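Local coordinates for protein signal recognition particle receptor FtsY (Sulfolobus acidocaldarius, PDB 5L3S) that serves as a receptor for the signal recognition particle and belongs to the SRP54-type family, joining a helical bundle to a domain of the P-loop fold, at residues Thr88-Ile91 with Glu92-Ser96; Arg95-Lys99 with Lys100-Ile104; Ala119-Val122 with Asn123-Lys127. All coordinates share one frame; numbering follows the deposited sequence.

Contact 1. Residues Thr88-Ile91 with Glu92-Ser96; sequences TDLI and EKIRS
Ile91 CG2 lies over one face of the Arg95 guanidinium, 3.5 Å above its plane and displaced toward the rim, a methyl resting on the flat group. The nearest atom of that group is NE, 3.6 Å from Ile91 CG2. The two side chains run alongside each other in one direction: the arginine is extended from CG to NE and its aliphatic part passes along the isoleucine, while NH2 makes a weak hydrogen bond to Asn128 O. At the start of helix 90-96 the Asp89 carboxylate takes the N-cap. Its CG is anti to the backbone N (chi1 176°), which folds OD2 back over the first turn, where it accepts weak bonds from Ile91 N at 3.3 Å and Glu92 N at 3.4 Å. The extended Glu92 side chain crosses that of Thr88 at about a right angle, with Glu92 CD 3.6 Å from Thr88 CG2. Water 1 accepts from Asp89 N and donates to Glu92 OE1, linking the two ends of this turn. Behind the cap the ordinary helical bonds take over, beginning with Lys93 N to Asp89 O at 2.9 Å. On the inner side Leu90 and Ile94, one turn apart, touch through Leu90 CG and Ile94 CD1 at 4.2 Å; branched, purely apolar residues suit a face that also meets Phe216 and Leu125. The methylenes of Lys93 follow Thr88, Lys93 CE lying 3.4 Å from Thr88 O. The chemistry divides the helix between a greasy inner face and a polar outer one, and a negative side chain at the N-terminal end of the helix would probably be favoured by the helix dipole, even though its individual capping bonds are weak.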
ATOM      1  N   THR B  88      12.659 -14.109 -19.534  1.00 57.84           N
ATOM      2  CA  THR B  88      11.946 -14.080 -20.806  1.00 57.50           C
ATOM      3  C   THR B  88      10.606 -13.364 -20.662  1.00 46.01           C
ATOM      4  O   THR B  88       9.926 -13.492 -19.641  1.00 41.19           O
ATOM      5  CB  THR B  88      11.704 -15.505 -21.344  1.00 55.80           C
ATOM      6  OG1 THR B  88      12.951 -16.209 -21.397  1.00 53.81           O
ATOM      7  CG2 THR B  88      11.098 -15.462 -22.739  1.00 58.90           C
ATOM      8  N   ASP B  89      10.239 -12.598 -21.687  1.00 42.61           N
ATOM      9  CA  ASP B  89       8.952 -11.909 -21.718  1.00 43.24           C
ATOM     10  C   ASP B  89       7.808 -12.906 -21.541  1.00 41.38           C
ATOM     11  O   ASP B  89       7.837 -13.994 -22.121  1.00 41.10           O
ATOM     12  CB  ASP B  89       8.805 -11.161 -23.043  1.00 51.23           C
ATOM     13  CG  ASP B  89       7.451 -10.505 -23.193  1.00 56.90           C
ATOM     14  OD1 ASP B  89       7.192  -9.505 -22.492  1.00 65.30           O
ATOM     15  OD2 ASP B  89       6.649 -10.983 -24.019  1.00 58.62           O
ATOM     16  N   LEU B  90       6.797 -12.530 -20.757  1.00 34.50           N
ATOM     17  CA  LEU B  90       5.739 -13.464 -20.377  1.00 38.29           C
ATOM     18  C   LEU B  90       4.926 -13.959 -21.563  1.00 36.05           C
ATOM     19  O   LEU B  90       4.540 -15.125 -21.619  1.00 36.27           O
ATOM     20  CB  LEU B  90       4.804 -12.839 -19.336  1.00 32.65           C
ATOM     21  CG  LEU B  90       3.626 -13.716 -18.907  1.00 36.07           C
ATOM     22  CD1 LEU B  90       4.123 -15.025 -18.303  1.00 36.68           C
ATOM     23  CD2 LEU B  90       2.742 -12.982 -17.927  1.00 30.05           C
ATOM     24  N   ILE B  91       4.647 -13.068 -22.502  1.00 33.85           N
ATOM     25  CA  ILE B  91       3.874 -13.458 -23.671  1.00 40.46           C
ATOM     26  C   ILE B  91       4.668 -14.455 -24.511  1.00 41.28           C
ATOM     27  O   ILE B  91       4.116 -15.443 -24.995  1.00 40.17           O
ATOM     28  CB  ILE B  91       3.443 -12.231 -24.491  1.00 47.60           C
ATOM     29  CG1 ILE B  91       2.425 -11.414 -23.689  1.00 50.06           C
ATOM     30  CG2 ILE B  91       2.839 -12.655 -25.827  1.00 43.11           C
ATOM     31  CD1 ILE B  91       2.417  -9.952 -24.046  1.00 58.75           C
ATOM     32  N   GLU B  92       5.971 -14.219 -24.646  1.00 33.19           N
ATOM     33  CA  GLU B  92       6.824 -15.149 -25.383  1.00 34.50           C
ATOM     34  C   GLU B  92       6.873 -16.491 -24.656  1.00 37.33           C
ATOM     35  O   GLU B  92       6.844 -17.543 -25.298  1.00 38.67           O
ATOM     36  CB  GLU B  92       8.237 -14.574 -25.596  1.00 37.57           C
ATOM     37  CG  GLU B  92       9.218 -15.560 -26.226  1.00 56.72           C
ATOM     38  CD  GLU B  92      10.644 -15.038 -26.251  1.00 68.61           C
ATOM     39  OE1 GLU B  92      10.832 -13.806 -26.132  1.00 73.89           O
ATOM     40  OE2 GLU B  92      11.580 -15.860 -26.382  1.00 68.20           O
ATOM     41  N   LYS B  93       6.913 -16.445 -23.324  1.00 35.05           N
ATOM     42  CA  LYS B  93       6.855 -17.645 -22.483  1.00 42.92           C
ATOM     43  C   LYS B  93       5.605 -18.467 -22.779  1.00 43.35           C
ATOM     44  O   LYS B  93       5.680 -19.675 -22.987  1.00 47.00           O
ATOM     45  CB  LYS B  93       6.816 -17.279 -20.998  1.00 41.88           C
ATOM     46  CG  LYS B  93       8.156 -17.099 -20.296  1.00 54.69           C
ATOM     47  CD  LYS B  93       7.917 -16.873 -18.793  1.00 57.38           C
ATOM     48  CE  LYS B  93       9.165 -16.398 -18.051  1.00 59.67           C
ATOM     49  NZ  LYS B  93      10.133 -17.505 -17.818  1.00 61.70           N
ATOM     50  N   ILE B  94       4.453 -17.803 -22.770  1.00 38.50           N
ATOM     51  CA  ILE B  94       3.182 -18.473 -23.050  1.00 35.62           C
ATOM     52  C   ILE B  94       3.157 -19.038 -24.473  1.00 44.69           C
ATOM     53  O   ILE B  94       2.864 -20.217 -24.668  1.00 43.73           O
ATOM     54  CB  ILE B  94       1.984 -17.535 -22.845  1.00 36.11           C
ATOM     55  CG1 ILE B  94       1.944 -17.037 -21.396  1.00 31.67           C
ATOM     56  CG2 ILE B  94       0.683 -18.257 -23.210  1.00 42.33           C
ATOM     57  CD1 ILE B  94       0.894 -15.985 -21.139  1.00 35.73           C
ATOM     58  N   ARG B  95       3.472 -18.203 -25.463  1.00 32.62           N
ATOM     59  CA  ARG B  95       3.515 -18.671 -26.861  1.00 35.74           C
ATOM     60  C   ARG B  95       4.475 -19.838 -27.087  1.00 43.19           C
ATOM     61  O   ARG B  95       4.220 -20.712 -27.922  1.00 45.98           O
ATOM     62  CB  ARG B  95       3.870 -17.522 -27.812  1.00 40.62           C
ATOM     63  CG  ARG B  95       2.743 -16.520 -28.073  1.00 40.26           C
ATOM     64  CD  ARG B  95       3.322 -15.220 -28.616  1.00 52.81           C
ATOM     65  NE  ARG B  95       2.307 -14.254 -29.034  1.00 58.49           N
ATOM     66  CZ  ARG B  95       2.590 -13.040 -29.501  1.00 58.43           C
ATOM     67  NH1 ARG B  95       3.854 -12.645 -29.601  1.00 54.92           N
ATOM     68  NH2 ARG B  95       1.614 -12.219 -29.869  1.00 54.81           N
ATOM     69  N   SER B  96       5.585 -19.859 -26.361  1.00 46.86           N
ATOM     70  CA  SER B  96       6.572 -20.918 -26.554  1.00 54.69           C
ATOM     71  C   SER B  96       6.183 -22.175 -25.796  1.00 50.39           C
ATOM     72  O   SER B  96       6.726 -23.251 -26.040  1.00 50.12           O
ATOM     73  CB  SER B  96       7.968 -20.455 -26.129  1.00 51.70           C
ATOM     74  OG  SER B  96       8.434 -19.436 -26.994  1.00 53.62           O
TER
HETATM   75  O   HOH W   1      12.147 -12.348 -23.762  1.00 53.92           O

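Contact 2. Residues Arg95-Lys99 with Lys100-Ile104; sequences RSSGK and KPFVI
Ser97 and Phe102 make the side-chain contact that closes this turn, and it is one of van der Waals type. Ser97 OG lies at the edge of the phenyl ring, in its plane, 3.6 Å from Phe102 CD2, and Ser97 CB is almost as close to the same carbon. Serine suits the place because its short hydroxyl can meet the ring edge and still accept from Lys99 N, while Phe102 also packs on Phe216 in the neighbouring strand. The hydrogen bonding of the turn starts from that same hydroxyl: OG is anti to the backbone N (chi1 179°), and from there it accepts from Lys99 N at 3.2 Å with an N-H...O angle of 156°, an ST turn spanning Gly98. Waters make up a third group. Water 2 donates to Ser97 O at 3.0 Å and accepts from Lys100 NZ at 2.8 Å, while water 3 donates to Lys99 O at 3.1 Å and takes only a weak bond from Lys100 NZ. In Lys100, chi1 (-77°) sets CG beside the backbone N and 3.2 Å from Lys99 O; bends farther along the chain bring the ammonium to these waters and to Asp185, with which it forms a salt bridge. Pro101, preceded by a cis peptide bond, packs on Val187 and on helix 168-181. The arrangement is a helix-to-strand connection: the turn leads from helix 90-96 into strand 102-107, a central strand of the mostly parallel sheet in the P-loop GTPase fold, flanked by the parallel strands 186-191 and 216-222.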
ATOM      1  N   ARG B  95       3.472 -18.203 -25.463  1.00 32.62           N
ATOM      2  CA  ARG B  95       3.515 -18.671 -26.861  1.00 35.74           C
ATOM      3  C   ARG B  95       4.475 -19.838 -27.087  1.00 43.19           C
ATOM      4  O   ARG B  95       4.220 -20.712 -27.922  1.00 45.98           O
ATOM      5  CB  ARG B  95       3.870 -17.522 -27.812  1.00 40.62           C
ATOM      6  CG  ARG B  95       2.743 -16.520 -28.073  1.00 40.26           C
ATOM      7  CD  ARG B  95       3.322 -15.220 -28.616  1.00 52.81           C
ATOM      8  NE  ARG B  95       2.307 -14.254 -29.034  1.00 58.49           N
ATOM      9  CZ  ARG B  95       2.590 -13.040 -29.501  1.00 58.43           C
ATOM     10  NH1 ARG B  95       3.854 -12.645 -29.601  1.00 54.92           N
ATOM     11  NH2 ARG B  95       1.614 -12.219 -29.869  1.00 54.81           N
ATOM     12  N   SER B  96       5.585 -19.859 -26.361  1.00 46.86           N
ATOM     13  CA  SER B  96       6.572 -20.918 -26.554  1.00 54.69           C
ATOM     14  C   SER B  96       6.183 -22.175 -25.796  1.00 50.39           C
ATOM     15  O   SER B  96       6.726 -23.251 -26.040  1.00 50.12           O
ATOM     16  CB  SER B  96       7.968 -20.455 -26.129  1.00 51.70           C
ATOM     17  OG  SER B  96       8.434 -19.436 -26.994  1.00 53.62           O
ATOM     18  N   SER B  97       5.241 -22.023 -24.873  1.00 44.88           N
ATOM     19  CA  SER B  97       4.765 -23.125 -24.047  1.00 45.87           C
ATOM     20  C   SER B  97       3.807 -24.038 -24.822  1.00 47.88           C
ATOM     21  O   SER B  97       2.958 -23.567 -25.588  1.00 41.35           O
ATOM     22  CB  SER B  97       4.069 -22.570 -22.804  1.00 45.18           C
ATOM     23  OG  SER B  97       3.573 -23.611 -21.985  1.00 44.50           O
ATOM     24  N   GLY B  98       3.942 -25.341 -24.616  1.00 44.14           N
ATOM     25  CA  GLY B  98       3.077 -26.295 -25.285  1.00 59.27           C
ATOM     26  C   GLY B  98       1.853 -26.549 -24.438  1.00 69.20           C
ATOM     27  O   GLY B  98       0.941 -27.275 -24.833  1.00 77.79           O
ATOM     28  N   LYS B  99       1.840 -25.930 -23.263  1.00 65.78           N
ATOM     29  CA  LYS B  99       0.772 -26.127 -22.295  1.00 65.28           C
ATOM     30  C   LYS B  99      -0.498 -25.392 -22.698  1.00 49.88           C
ATOM     31  O   LYS B  99      -0.466 -24.223 -23.096  1.00 49.53           O
ATOM     32  CB  LYS B  99       1.229 -25.675 -20.904  1.00 73.99           C
ATOM     33  CG  LYS B  99       2.542 -26.304 -20.469  1.00 79.58           C
ATOM     34  CD  LYS B  99       2.467 -27.818 -20.546  1.00 84.10           C
ATOM     35  CE  LYS B  99       3.846 -28.448 -20.689  1.00 85.15           C
ATOM     36  NZ  LYS B  99       3.760 -29.934 -20.739  1.00 83.10           N
ATOM     37  N   LYS B 100      -1.615 -26.103 -22.628  1.00 40.48           N
ATOM     38  CA  LYS B 100      -2.921 -25.495 -22.792  1.00 45.34           C
ATOM     39  C   LYS B 100      -3.851 -26.075 -21.744  1.00 47.26           C
ATOM     40  O   LYS B 100      -4.178 -27.258 -21.779  1.00 53.78           O
ATOM     41  CB  LYS B 100      -3.480 -25.684 -24.203  1.00 48.57           C
ATOM     42  CG  LYS B 100      -2.846 -24.750 -25.217  1.00 56.80           C
ATOM     43  CD  LYS B 100      -3.810 -24.340 -26.307  1.00 53.42           C
ATOM     44  CE  LYS B 100      -3.049 -23.793 -27.516  1.00 49.56           C
ATOM     45  NZ  LYS B 100      -2.147 -22.653 -27.155  1.00 45.97           N
ATOM     46  N   PRO B 101      -4.276 -25.235 -20.800  1.00 42.57           N
ATOM     47  CA  PRO B 101      -3.925 -23.812 -20.790  1.00 36.62           C
ATOM     48  C   PRO B 101      -2.601 -23.563 -20.086  1.00 33.36           C
ATOM     49  O   PRO B 101      -2.118 -24.438 -19.371  1.00 31.43           O
ATOM     50  CB  PRO B 101      -5.045 -23.205 -19.949  1.00 33.28           C
ATOM     51  CG  PRO B 101      -5.351 -24.288 -18.952  1.00 36.31           C
ATOM     52  CD  PRO B 101      -5.164 -25.595 -19.680  1.00 38.42           C
ATOM     53  N   PHE B 102      -2.028 -22.382 -20.301  1.00 26.76           N
ATOM     54  CA  PHE B 102      -0.931 -21.894 -19.477  1.00 29.01           C
ATOM     55  C   PHE B 102      -1.598 -21.261 -18.259  1.00 28.47           C
ATOM     56  O   PHE B 102      -2.422 -20.371 -18.406  1.00 29.94           O
ATOM     57  CB  PHE B 102      -0.123 -20.854 -20.265  1.00 34.09           C
ATOM     58  CG  PHE B 102       1.138 -20.401 -19.578  1.00 29.68           C
ATOM     59  CD1 PHE B 102       1.099 -19.430 -18.578  1.00 31.57           C
ATOM     60  CD2 PHE B 102       2.366 -20.909 -19.973  1.00 34.03           C
ATOM     61  CE1 PHE B 102       2.265 -19.006 -17.959  1.00 29.54           C
ATOM     62  CE2 PHE B 102       3.532 -20.493 -19.365  1.00 35.22           C
ATOM     63  CZ  PHE B 102       3.486 -19.537 -18.356  1.00 32.12           C
ATOM     64  N   VAL B 103      -1.264 -21.741 -17.065  1.00 23.75           N
ATOM     65  CA  VAL B 103      -1.963 -21.347 -15.850  1.00 23.59           C
ATOM     66  C   VAL B 103      -1.151 -20.368 -15.013  1.00 26.21           C
ATOM     67  O   VAL B 103      -0.017 -20.655 -14.633  1.00 26.01           O
ATOM     68  CB  VAL B 103      -2.313 -22.575 -14.986  1.00 26.25           C
ATOM     69  CG1 VAL B 103      -2.965 -22.143 -13.680  1.00 29.38           C
ATOM     70  CG2 VAL B 103      -3.229 -23.532 -15.767  1.00 27.40           C
ATOM     71  N   ILE B 104      -1.746 -19.215 -14.739  1.00 26.80           N
ATOM     72  CA  ILE B 104      -1.100 -18.174 -13.951  1.00 25.41           C
ATOM     73  C   ILE B 104      -1.933 -17.896 -12.709  1.00 28.30           C
ATOM     74  O   ILE B 104      -3.158 -17.784 -12.799  1.00 27.41           O
ATOM     75  CB  ILE B 104      -1.013 -16.871 -14.758  1.00 29.61           C
ATOM     76  CG1 ILE B 104      -0.390 -17.145 -16.134  1.00 23.43           C
ATOM     77  CG2 ILE B 104      -0.238 -15.795 -13.972  1.00 26.15           C
ATOM     78  CD1 ILE B 104      -0.242 -15.908 -16.993  1.00 28.97           C
TER
HETATM   79  O   HOH W   2       0.140 -24.087 -26.430  1.00 38.67           O
HETATM   80  O   HOH W   3      -1.156 -21.397 -24.293  1.00 40.45           O

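Contact 3. Residues Ala119-Val122 with Asn123-Lys127; sequences AKVV and NMLKK
Four backbone hydrogen bonds carry helix 114-127, which follows strand 102-107 and the probable P-loop (Walker A), across this turn; Leu125 N to Val121 O and Lys126 N to Val122 O are both 2.9 Å. Lys120 O accepts from Met124 N at 2.9 Å and also from water 4 at 2.7 Å, so two donors grip this oxygen; the water in turn accepts a weak bond from Asn123 ND2. The ammonium of Lys120, at the end of an extended chain, bonds to Gly276 O and Asp281 O and more weakly to the bound phosphoaminophosphonic acid-guanylate ester, whose pocket it helps to line. Lys126 NZ instead reaches Leu155 O. Outward from these bonds, Val121 and Leu125 run alongside each other in one direction, with Val121 CG1 3.8 Å from Leu125 CD1. Met124, bent at chi3 (54°), brings CE back to 4.3 Å from Val121 CG1. Compact branched residues suit this buried side, where Val121 and Val122 pack on Leu188 and Leu125 on Val186. The chemistry implies a division of labour: Val121, Val122 and Leu125 bind the helix to the sheet, Lys126 and Lys127 occupy its exposed end, and the long Lys120 reaches the nucleotide pocket.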
ATOM      1  N   ALA B 119      -7.557  -8.189 -14.688  1.00 21.42           N
ATOM      2  CA  ALA B 119      -8.280  -7.586 -15.804  1.00 22.29           C
ATOM      3  C   ALA B 119      -7.344  -6.939 -16.836  1.00 23.59           C
ATOM      4  O   ALA B 119      -7.562  -7.052 -18.044  1.00 20.73           O
ATOM      5  CB  ALA B 119      -9.290  -6.569 -15.276  1.00 18.96           C
ATOM      6  N   LYS B 120      -6.311  -6.246 -16.366  1.00 20.73           N
ATOM      7  CA  LYS B 120      -5.342  -5.645 -17.272  1.00 19.25           C
ATOM      8  C   LYS B 120      -4.570  -6.719 -18.034  1.00 21.99           C
ATOM      9  O   LYS B 120      -4.255  -6.549 -19.214  1.00 25.12           O
ATOM     10  CB  LYS B 120      -4.330  -4.783 -16.491  1.00 20.68           C
ATOM     11  CG  LYS B 120      -4.947  -3.631 -15.701  1.00 23.01           C
ATOM     12  CD  LYS B 120      -3.854  -2.883 -14.941  1.00 24.45           C
ATOM     13  CE  LYS B 120      -4.437  -1.786 -14.052  1.00 21.76           C
ATOM     14  NZ  LYS B 120      -3.335  -0.980 -13.422  1.00 22.00           N
ATOM     15  N   VAL B 121      -4.244  -7.808 -17.342  1.00 22.04           N
ATOM     16  CA  VAL B 121      -3.514  -8.904 -17.963  1.00 23.96           C
ATOM     17  C   VAL B 121      -4.380  -9.567 -19.029  1.00 23.57           C
ATOM     18  O   VAL B 121      -3.910  -9.862 -20.129  1.00 24.45           O
ATOM     19  CB  VAL B 121      -3.004  -9.926 -16.916  1.00 24.59           C
ATOM     20  CG1 VAL B 121      -2.401 -11.157 -17.612  1.00 24.11           C
ATOM     21  CG2 VAL B 121      -1.942  -9.278 -16.016  1.00 20.96           C
ATOM     22  N   VAL B 122      -5.652  -9.792 -18.725  1.00 23.67           N
ATOM     23  CA  VAL B 122      -6.582 -10.247 -19.763  1.00 26.61           C
ATOM     24  C   VAL B 122      -6.568  -9.326 -20.982  1.00 25.76           C
ATOM     25  O   VAL B 122      -6.496  -9.787 -22.123  1.00 29.65           O
ATOM     26  CB  VAL B 122      -8.039 -10.315 -19.239  1.00 28.95           C
ATOM     27  CG1 VAL B 122      -9.009 -10.597 -20.404  1.00 31.70           C
ATOM     28  CG2 VAL B 122      -8.156 -11.377 -18.172  1.00 27.14           C
ATOM     29  N   ASN B 123      -6.659  -8.018 -20.738  1.00 24.48           N
ATOM     30  CA  ASN B 123      -6.622  -7.058 -21.841  1.00 27.06           C
ATOM     31  C   ASN B 123      -5.344  -7.171 -22.675  1.00 27.47           C
ATOM     32  O   ASN B 123      -5.390  -7.125 -23.903  1.00 31.49           O
ATOM     33  CB  ASN B 123      -6.784  -5.627 -21.346  1.00 26.67           C
ATOM     34  CG  ASN B 123      -6.884  -4.641 -22.475  1.00 30.92           C
ATOM     35  OD1 ASN B 123      -7.874  -4.615 -23.195  1.00 36.30           O
ATOM     36  ND2 ASN B 123      -5.853  -3.822 -22.645  1.00 33.24           N
ATOM     37  N   MET B 124      -4.213  -7.350 -22.009  1.00 26.76           N
ATOM     38  CA  MET B 124      -2.945  -7.442 -22.719  1.00 28.43           C
ATOM     39  C   MET B 124      -2.927  -8.739 -23.531  1.00 28.11           C
ATOM     40  O   MET B 124      -2.521  -8.741 -24.687  1.00 29.50           O
ATOM     41  CB  MET B 124      -1.762  -7.383 -21.747  1.00 24.51           C
ATOM     42  CG  MET B 124      -0.397  -7.576 -22.423  1.00 26.72           C
ATOM     43  SD  MET B 124       0.904  -7.606 -21.183  1.00 36.41           S
ATOM     44  CE  MET B 124       0.316  -8.883 -20.075  1.00 35.93           C
ATOM     45  N   LEU B 125      -3.409  -9.829 -22.935  1.00 34.83           N
ATOM     46  CA  LEU B 125      -3.441 -11.130 -23.621  1.00 34.39           C
ATOM     47  C   LEU B 125      -4.352 -11.113 -24.855  1.00 33.30           C
ATOM     48  O   LEU B 125      -4.004 -11.672 -25.913  1.00 36.26           O
ATOM     49  CB  LEU B 125      -3.844 -12.253 -22.648  1.00 34.61           C
ATOM     50  CG  LEU B 125      -2.852 -12.548 -21.509  1.00 36.84           C
ATOM     51  CD1 LEU B 125      -3.441 -13.485 -20.443  1.00 37.28           C
ATOM     52  CD2 LEU B 125      -1.551 -13.125 -22.047  1.00 32.10           C
ATOM     53  N   LYS B 126      -5.510 -10.470 -24.725  1.00 32.37           N
ATOM     54  CA  LYS B 126      -6.419 -10.309 -25.856  1.00 37.59           C
ATOM     55  C   LYS B 126      -5.761  -9.582 -27.019  1.00 36.87           C
ATOM     56  O   LYS B 126      -5.935  -9.977 -28.175  1.00 36.12           O
ATOM     57  CB  LYS B 126      -7.698  -9.567 -25.463  1.00 42.29           C
ATOM     58  CG  LYS B 126      -8.674 -10.363 -24.640  1.00 46.10           C
ATOM     59  CD  LYS B 126     -10.101  -9.939 -24.954  1.00 54.70           C
ATOM     60  CE  LYS B 126     -10.357  -8.485 -24.581  1.00 53.33           C
ATOM     61  NZ  LYS B 126     -11.647  -7.997 -25.153  1.00 51.91           N
ATOM     62  N   LYS B 127      -5.004  -8.529 -26.716  1.00 36.78           N
ATOM     63  CA  LYS B 127      -4.286  -7.770 -27.748  1.00 39.90           C
ATOM     64  C   LYS B 127      -3.191  -8.614 -28.405  1.00 39.63           C
ATOM     65  O   LYS B 127      -2.760  -8.332 -29.527  1.00 41.14           O
ATOM     66  CB  LYS B 127      -3.646  -6.512 -27.147  1.00 45.35           C
ATOM     67  CG  LYS B 127      -4.596  -5.611 -26.380  1.00 50.16           C
ATOM     68  CD  LYS B 127      -5.393  -4.693 -27.290  1.00 58.52           C
ATOM     69  CE  LYS B 127      -6.458  -3.940 -26.505  1.00 59.60           C
ATOM     70  NZ  LYS B 127      -7.198  -2.968 -27.359  1.00 66.11           N
TER
HETATM   71  O   HOH W   4      -3.351  -4.289 -20.298  1.00 21.02           O

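How the contacts relate
From the N terminus, contact 1 spans the N-cap and the whole of the short helix 90-96. Contact 2 starts within contact 1, sharing Arg95 and Ser96, then turns into strand 102-107. Contact 3 is in series after both, in helix 114-127, which follows that strand. All three are local; none encloses or crosses another or closes a long loop. Contacts 1 and 2 pack together through Ile94 and Phe102, and Leu90 with Ile104; contacts 1 and 3 meet through Ile94 on Leu125 and Ile91 on Met124. Contacts 2 and 3 do not touch. Helix 90-96 thus packs on both strand 102-107 and helix 114-127.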